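Local coordinates for protein RNA-dependent RNA polymerase (Dera Ghazi Khan orthonairovirus, PDB 6DX2) that is the viral OTU cysteine protease domain, with deubiquitinase activity, of a large protein that probably works as an RNA-directed RNA polymerase, at residues Q23-N28 against I117-D122. Residues are numbered along the deposited sequence; the frame is centred on the assembly and turned at random.
Sequences QRFNLN and ILWEAD
Phe25 drives the edge of its ring toward the face of the Trp119 indole, in an offset edge-to-face pair whose planes stand at 81° and whose six-membered rings have centroids 5.5 Å apart. Within this pair the nearest approach is Phe25 CZ to Trp119 CZ3, a rim atom of the benzo ring, at 3.5 Å, with CH2 next. Phe25 CG sits between its own backbone N and carbonyl carbon (chi1 60°), and the ring carries CE1 and CZ across to the tryptophan. Trp119 belongs to strand 116-121, which runs inside the mixed beta-sheet of this OTU-family domain, whereas Phe25 rides on the loop joining strand 18-21 to strand 31-33; that loop is tied by backbone hydrogen bonds of Phe25 to Val127 and of Leu27 to Glu125. The indole is clasped between two aliphatic groups: Ile117 CG2 rests 3.2 Å above one face and Leu27 CD2 3.8 Å above the opposite one, both displaced toward the rim. Its pyrrole nitrogen NE1 is satisfied by Asn143 OD1 on the adjoining strand 142-147, and Phe31 adds another ring contact. Farther along the strand, the other Leu27 methyl, CD1, meets Ala121 CB at 3.9 Å. A short Asx turn shapes the loop just here, Asn28 N donating to Asn26 OD1 over 3.0 Å from a position tilted 33° off the carbonyl plane, while Asn26 ND2 bonds Ser124 O and Asn126 OD1.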
# COMPACT_ATOMS: atom_id res chain seq x y z
N GLN A 23 -6.00 -15.06 7.05
CA GLN A 23 -6.27 -14.64 8.42
C GLN A 23 -7.39 -13.61 8.46
O GLN A 23 -7.44 -12.69 7.65
CB GLN A 23 -4.97 -14.09 9.02
CG GLN A 23 -4.82 -12.56 9.07
CD GLN A 23 -4.94 -11.88 7.71
OE1 GLN A 23 -4.81 -12.52 6.68
NE2 GLN A 23 -5.29 -10.61 7.72
N ARG A 24 -8.36 -13.80 9.35
CA ARG A 24 -9.42 -12.82 9.46
C ARG A 24 -9.59 -12.44 10.93
O ARG A 24 -9.88 -13.30 11.77
CB ARG A 24 -10.73 -13.33 8.86
CG ARG A 24 -10.61 -13.82 7.42
CD ARG A 24 -10.20 -12.74 6.42
NE ARG A 24 -9.92 -13.30 5.10
CZ ARG A 24 -8.81 -13.07 4.38
NH1 ARG A 24 -7.85 -12.28 4.86
NH2 ARG A 24 -8.66 -13.63 3.19
N PHE A 25 -9.39 -11.15 11.22
CA PHE A 25 -9.43 -10.61 12.57
C PHE A 25 -9.88 -9.16 12.44
O PHE A 25 -9.92 -8.61 11.33
CB PHE A 25 -8.05 -10.69 13.26
CG PHE A 25 -6.99 -9.92 12.51
CD1 PHE A 25 -6.40 -10.46 11.36
CD2 PHE A 25 -6.59 -8.66 12.90
CE1 PHE A 25 -5.43 -9.76 10.69
CE2 PHE A 25 -5.65 -7.96 12.20
CZ PHE A 25 -5.06 -8.49 11.11
N ASN A 26 -10.06 -8.51 13.57
CA ASN A 26 -10.40 -7.09 13.55
C ASN A 26 -9.15 -6.23 13.64
O ASN A 26 -8.40 -6.30 14.63
CB ASN A 26 -11.38 -6.73 14.66
CG ASN A 26 -11.98 -5.39 14.41
OD1 ASN A 26 -11.38 -4.39 14.77
ND2 ASN A 26 -13.11 -5.34 13.67
N LEU A 27 -8.95 -5.39 12.62
CA LEU A 27 -7.80 -4.50 12.55
C LEU A 27 -7.59 -3.74 13.85
O LEU A 27 -6.45 -3.54 14.29
CB LEU A 27 -7.97 -3.49 11.42
CG LEU A 27 -7.84 -4.12 10.03
CD1 LEU A 27 -8.11 -3.06 9.00
CD2 LEU A 27 -6.47 -4.75 9.94
N ASN A 28 -8.66 -3.26 14.44
CA ASN A 28 -8.44 -2.33 15.52
C ASN A 28 -8.13 -3.00 16.84
O ASN A 28 -7.95 -2.30 17.84
CB ASN A 28 -9.63 -1.41 15.61
CG ASN A 28 -9.67 -0.46 14.41
OD1 ASN A 28 -10.69 -0.36 13.74
ND2 ASN A 28 -8.53 0.23 14.14
N ILE A 117 1.52 -3.35 3.13
CA ILE A 117 0.44 -4.32 3.25
C ILE A 117 -0.88 -3.60 3.06
O ILE A 117 -1.13 -2.59 3.72
CB ILE A 117 0.48 -5.04 4.61
CG1 ILE A 117 1.81 -5.75 4.73
CG2 ILE A 117 -0.74 -5.99 4.77
CD1 ILE A 117 2.03 -6.37 6.17
N LEU A 118 -1.71 -4.13 2.16
CA LEU A 118 -3.04 -3.58 1.95
C LEU A 118 -4.00 -4.48 2.69
O LEU A 118 -4.19 -5.64 2.32
CB LEU A 118 -3.40 -3.50 0.47
CG LEU A 118 -2.41 -2.78 -0.45
CD1 LEU A 118 -2.96 -2.61 -1.93
CD2 LEU A 118 -1.97 -1.45 0.17
N TRP A 119 -4.60 -3.95 3.77
CA TRP A 119 -5.57 -4.71 4.54
C TRP A 119 -6.94 -4.27 4.04
O TRP A 119 -7.40 -3.17 4.37
CB TRP A 119 -5.45 -4.40 6.03
CG TRP A 119 -4.09 -4.73 6.63
CD1 TRP A 119 -3.01 -3.86 6.77
CD2 TRP A 119 -3.67 -5.98 7.18
NE1 TRP A 119 -1.98 -4.49 7.42
CE2 TRP A 119 -2.35 -5.79 7.67
CE3 TRP A 119 -4.29 -7.23 7.33
CZ2 TRP A 119 -1.60 -6.81 8.23
CZ3 TRP A 119 -3.52 -8.27 7.93
CH2 TRP A 119 -2.22 -8.05 8.37
N GLU A 120 -7.60 -5.11 3.26
CA GLU A 120 -8.96 -4.81 2.84
C GLU A 120 -9.91 -5.22 3.95
O GLU A 120 -9.95 -6.39 4.36
CB GLU A 120 -9.30 -5.51 1.53
CG GLU A 120 -8.73 -4.70 0.35
CD GLU A 120 -8.64 -5.46 -0.97
OE1 GLU A 120 -7.50 -5.66 -1.46
OE2 GLU A 120 -9.71 -5.85 -1.50
N ALA A 121 -10.72 -4.23 4.39
CA ALA A 121 -11.58 -4.32 5.55
C ALA A 121 -13.02 -4.08 5.14
O ALA A 121 -13.29 -3.27 4.23
CB ALA A 121 -11.18 -3.28 6.62
N ASP A 122 -13.94 -4.74 5.85
CA ASP A 122 -15.33 -4.33 5.72
C ASP A 122 -15.63 -3.12 6.64
O ASP A 122 -14.76 -2.59 7.33
CB ASP A 122 -16.28 -5.50 6.02
CG ASP A 122 -16.15 -6.03 7.46
OD1 ASP A 122 -16.55 -7.19 7.70
OD2 ASP A 122 -15.64 -5.30 8.35